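Local coordinates for protein lombricine kinase (Urechis caupo, PDB 3JPZ) that probably catalyses the reversible transfer of a phosphoryl group between ATP and the guanidino compound lombricine, as a phosphagen kinase, at residues T185-L188 with M189-A193; I216-D220 with H221-I225. All blocks are in the same frame, centred on the assembly; numbering follows the deposited sequence.

Contact 1. Residues T185-L188 with M189-A193; sequences TGHL and MVNSA. With NO3 (nitrate ion), chain C.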
loop_
_atom_site.group_PDB
_atom_site.type_symbol
_atom_site.label_atom_id
_atom_site.label_comp_id
_atom_site.label_asym_id
_atom_site.label_seq_id
_atom_site.Cartn_x
_atom_site.Cartn_y
_atom_site.Cartn_z
ATOM N N THR A 185 -5.179 3.800 6.657
ATOM C CA THR A 185 -5.523 3.755 5.242
ATOM C C THR A 185 -5.122 5.051 4.549
ATOM O O THR A 185 -5.282 5.192 3.336
ATOM C CB THR A 185 -7.031 3.589 5.055
ATOM O OG1 THR A 185 -7.710 4.686 5.683
ATOM C CG2 THR A 185 -7.510 2.280 5.670
ATOM N N GLY A 186 -4.618 6.002 5.327
ATOM C CA GLY A 186 -4.130 7.252 4.773
ATOM C C GLY A 186 -2.977 7.010 3.822
ATOM O O GLY A 186 -2.203 6.065 3.987
ATOM N N HIS A 187 -2.857 7.868 2.817
ATOM C CA HIS A 187 -1.780 7.749 1.847
ATOM C C HIS A 187 -0.410 7.687 2.525
ATOM O O HIS A 187 0.453 6.909 2.124
ATOM C CB HIS A 187 -1.819 8.928 0.881
ATOM C CG HIS A 187 -3.079 9.001 0.080
ATOM N ND1 HIS A 187 -3.573 7.922 -0.623
ATOM C CD2 HIS A 187 -3.939 10.024 -0.142
ATOM C CE1 HIS A 187 -4.686 8.277 -1.242
ATOM N NE2 HIS A 187 -4.931 9.546 -0.966
ATOM N N LEU A 188 -0.198 8.505 3.551
ATOM C CA LEU A 188 1.127 8.564 4.162
ATOM C C LEU A 188 1.565 7.202 4.687
ATOM O O LEU A 188 2.658 6.720 4.381
ATOM C CB LEU A 188 1.167 9.567 5.309
ATOM C CG LEU A 188 2.560 9.631 5.933
ATOM C CD1 LEU A 188 3.620 9.852 4.845
ATOM C CD2 LEU A 188 2.641 10.713 7.011
ATOM N N MET A 189 0.701 6.608 5.498
ATOM C CA MET A 189 0.993 5.364 6.194
ATOM C C MET A 189 0.977 4.170 5.233
ATOM O O MET A 189 1.730 3.208 5.387
ATOM C CB MET A 189 -0.032 5.163 7.313
ATOM C CG MET A 189 0.209 6.045 8.520
ATOM S SD MET A 189 1.744 5.553 9.353
ATOM C CE MET A 189 1.151 4.159 10.297
ATOM N N VAL A 190 0.113 4.233 4.234
ATOM C CA VAL A 190 0.041 3.158 3.254
ATOM C C VAL A 190 1.256 3.203 2.332
ATOM O O VAL A 190 2.037 2.256 2.244
ATOM C CB VAL A 190 -1.249 3.251 2.421
ATOM C CG1 VAL A 190 -1.177 2.329 1.215
ATOM C CG2 VAL A 190 -2.458 2.903 3.280
ATOM N N ASN A 191 1.414 4.327 1.650
ATOM C CA ASN A 191 2.460 4.474 0.657
ATOM C C ASN A 191 3.876 4.377 1.254
ATOM O O ASN A 191 4.832 4.101 0.537
ATOM C CB ASN A 191 2.266 5.795 -0.090
ATOM C CG ASN A 191 0.959 5.836 -0.883
ATOM O OD1 ASN A 191 0.479 4.818 -1.369
ATOM N ND2 ASN A 191 0.394 7.017 -1.022
ATOM N N SER A 192 4.014 4.602 2.556
ATOM C CA SER A 192 5.319 4.463 3.212
ATOM C C SER A 192 5.575 3.028 3.681
ATOM O O SER A 192 6.562 2.753 4.367
ATOM C CB SER A 192 5.437 5.423 4.404
ATOM O OG SER A 192 4.493 5.116 5.412
ATOM N N ALA A 193 4.687 2.123 3.293
ATOM C CA ALA A 193 4.716 0.748 3.767
ATOM C C ALA A 193 4.763 0.717 5.285
ATOM O O ALA A 193 5.393 -0.154 5.869
ATOM C CB ALA A 193 5.914 0.009 3.186
HETATM N N NO3 C . -1.846 7.888 -3.470
HETATM O O1 NO3 C . -1.296 6.619 -3.337
HETATM O O2 NO3 C . -1.379 8.899 -2.635
HETATM O O3 NO3 C . -2.844 8.148 -4.422
#
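The side chain of Asn191 lies across the His187 CB, its ND2 3.5 Å from that carbon, one turn further along the short helix 187-191. With CG anti to its own carbonyl carbon (chi1 -64°), the amide turns back toward the helix start and meets a nitrate ion, probably from the crystallisation liquor. Asn191 ND2 donates to nitrate O1 at 2.9 Å and weakly to O2. Nitrate O2 also sits over one face of the His187 ring, near its rim, 3.1 Å from His187 ND1, so the ion touches both the ring face and the amide.

Gly186 occupies the N-cap position, and its O accepts Val190 N at 3.0 Å; Val190 CG2 leans over the same carbonyl. Asn191 N returns to His187 O at 2.8 Å. At the other end, Ser192 OG donates to Leu188 O at 2.6 Å, joined by a weaker bond from Ser192 N. Ala193, with positive phi, is the C-prime residue of a Schellman motif, and its N binds Val190 O. Pro50 of helix 44-53 packs against Leu188 and Ser192.

The chemistry implies a short helix several of whose carbonyls are taken up by local donors, while the Asn191 amide binds a nitrate that also lies over the His187 ring.

Contact 2. Residues I216-D220 with H221-I225; sequences INEED and HMRVI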
loop_
_atom_site.group_PDB
_atom_site.type_symbol
_atom_site.label_atom_id
_atom_site.label_comp_id
_atom_site.label_asym_id
_atom_site.label_seq_id
_atom_site.Cartn_x
_atom_site.Cartn_y
_atom_site.Cartn_z
ATOM N N ILE A 216 0.925 1.037 20.485
ATOM C CA ILE A 216 2.205 0.566 19.995
ATOM C C ILE A 216 2.109 0.235 18.511
ATOM O O ILE A 216 1.218 -0.494 18.072
ATOM C CB ILE A 216 2.690 -0.658 20.794
ATOM C CG1 ILE A 216 2.863 -0.281 22.266
ATOM C CG2 ILE A 216 4.006 -1.190 20.225
ATOM C CD1 ILE A 216 3.351 -1.406 23.132
ATOM N N ASN A 217 3.019 0.818 17.742
ATOM C CA ASN A 217 3.248 0.427 16.365
ATOM C C ASN A 217 2.057 0.717 15.457
ATOM O O ASN A 217 1.836 0.024 14.472
ATOM C CB ASN A 217 3.700 -1.042 16.300
ATOM C CG ASN A 217 5.159 -1.215 16.726
ATOM O OD1 ASN A 217 5.991 -0.346 16.476
ATOM N ND2 ASN A 217 5.468 -2.323 17.379
ATOM N N GLU A 218 1.296 1.752 15.794
ATOM C CA GLU A 218 0.376 2.341 14.832
ATOM C C GLU A 218 1.204 3.230 13.903
ATOM O O GLU A 218 1.843 2.739 12.973
ATOM C CB GLU A 218 -0.725 3.141 15.529
ATOM C CG GLU A 218 -1.858 3.536 14.601
ATOM C CD GLU A 218 -2.181 5.013 14.651
ATOM O OE1 GLU A 218 -1.409 5.784 15.266
ATOM O OE2 GLU A 218 -3.202 5.403 14.052
ATOM N N GLU A 219 1.224 4.531 14.172
ATOM C CA GLU A 219 1.976 5.483 13.354
ATOM C C GLU A 219 3.390 5.665 13.893
ATOM O O GLU A 219 4.353 5.755 13.136
ATOM C CB GLU A 219 1.250 6.829 13.318
ATOM C CG GLU A 219 1.983 7.919 12.562
ATOM C CD GLU A 219 1.109 9.141 12.308
ATOM O OE1 GLU A 219 1.662 10.194 11.926
ATOM O OE2 GLU A 219 -0.128 9.049 12.491
ATOM N N ASP A 220 3.493 5.720 15.213
ATOM C CA ASP A 220 4.770 5.839 15.901
ATOM C C ASP A 220 5.010 4.530 16.637
ATOM O O ASP A 220 4.106 3.705 16.746
ATOM C CB ASP A 220 4.737 7.006 16.892
ATOM C CG ASP A 220 4.463 8.343 16.212
ATOM O OD1 ASP A 220 5.272 8.758 15.356
ATOM O OD2 ASP A 220 3.441 8.983 16.536
ATOM N N HIS A 221 6.220 4.317 17.136
ATOM C CA HIS A 221 6.449 3.139 17.950
ATOM C C HIS A 221 5.498 3.218 19.129
ATOM O O HIS A 221 4.731 2.294 19.390
ATOM C CB HIS A 221 7.898 3.051 18.444
ATOM C CG HIS A 221 8.881 2.685 17.380
ATOM N ND1 HIS A 221 10.200 3.084 17.420
ATOM C CD2 HIS A 221 8.741 1.965 16.243
ATOM C CE1 HIS A 221 10.830 2.623 16.354
ATOM N NE2 HIS A 221 9.967 1.941 15.623
ATOM N N MET A 222 5.537 4.345 19.825
ATOM C CA MET A 222 4.721 4.544 21.005
ATOM C C MET A 222 3.999 5.878 20.942
ATOM O O MET A 222 4.626 6.927 20.926
ATOM C CB MET A 222 5.588 4.513 22.257
ATOM C CG MET A 222 4.799 4.541 23.543
ATOM S SD MET A 222 5.861 4.321 24.973
ATOM C CE MET A 222 6.805 5.846 24.904
ATOM N N ARG A 223 2.677 5.819 20.912
ATOM C CA ARG A 223 1.848 7.011 20.951
ATOM C C ARG A 223 1.271 7.098 22.344
ATOM O O ARG A 223 0.497 6.239 22.753
ATOM C CB ARG A 223 0.730 6.920 19.921
ATOM C CG ARG A 223 -0.477 7.810 20.222
ATOM C CD ARG A 223 -0.298 9.226 19.709
ATOM N NE ARG A 223 -0.950 9.420 18.416
ATOM C CZ ARG A 223 -0.373 9.214 17.236
ATOM N NH1 ARG A 223 0.884 8.804 17.164
ATOM N NH2 ARG A 223 -1.060 9.421 16.122
ATOM N N VAL A 224 1.657 8.128 23.080
ATOM C CA VAL A 224 1.234 8.270 24.466
ATOM C C VAL A 224 0.145 9.322 24.577
ATOM O O VAL A 224 0.318 10.452 24.136
ATOM C CB VAL A 224 2.415 8.663 25.351
ATOM C CG1 VAL A 224 1.947 9.016 26.743
ATOM C CG2 VAL A 224 3.447 7.535 25.385
ATOM N N ILE A 225 -0.990 8.947 25.150
ATOM C CA ILE A 225 -2.059 9.908 25.358
ATOM C C ILE A 225 -2.475 9.935 26.813
ATOM O O ILE A 225 -2.833 8.912 27.374
ATOM C CB ILE A 225 -3.280 9.588 24.486
ATOM C CG1 ILE A 225 -2.867 9.535 23.005
ATOM C CG2 ILE A 225 -4.352 10.647 24.688
ATOM C CD1 ILE A 225 -3.467 8.396 22.255
#
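Asp220 and Arg223 form the close pair among the charged groups of this turn, with Glu218 and Glu219 as longer partners of the same guanidinium. The short salt bridge is Asp220 OD2 to Arg223 NH1 at 2.6 Å, where the oxygen arrives at the guanidinium edge with the two planes 53° apart. Glu219 OE2 also lies at that group's edge, but its salt bridge to Arg223 NH2 is long, 3.8 Å. Glu218 comes over a face instead: OE1 stands well out of the guanidinium plane, 3.8 Å from Arg223 NH2, and contributes charge alone. Bends at chi2 and chi3 swing the arginine chain back over the turn and bring NH1 onto Asp220 and NH2 to the neighbourhood of the two glutamates.

Backbone hydrogen bonding closes the hairpin between strands 212-216 and 222-229. Asn217 N donates to His221 O at 2.8 Å, and Ile216 CA makes a CA-H...O contact of 3.1 Å to the same His221 O. Ile216 and Met222 form an antiparallel non-hydrogen-bonded pair, their side chains on one face of the sheet against Ile145 of helix 135-149.

Among the polar side chains, Asn217 OD1 approaches the edge of the His221 ring, 3.6 Å from His221 CD2, with amide and ring planes 89° apart. Both residues are anchored beyond the turn: Asn217 ND2 binds Ala201 O and Arg138 O, while His221 NE2 reaches Cys128 O and ND1 meets Ile124 N.

Arg223 is an ADP-binding residue of this protein, though no ADP is bound to this chain. The acidic cluster probably offsets its positive charge, and the Asp220 bond restrains NH1, which would help hold the guanidinium at the nucleotide site.

In the fold
The two contacts differ in depth. Contact 1 is a partly buried helical turn, its centre about 16 Å from the centre of the chain, set against helix 44-53. Contact 2 is a buried hairpin turn in the large antiparallel sheet, its own centre about 9 Å from that of the chain. They share no helix or strand, although both belong to the C-terminal catalytic domain family, and the centres of the two contacts are 15 Å apart. Met189 joins them, its CE packing 3.4 Å from Glu219 CA. Backbone capping and a bound anion mark 185-193, whereas 216-225 gathers carboxylates round an arginine of the ADP site, with Arg119 of that site adjoining it.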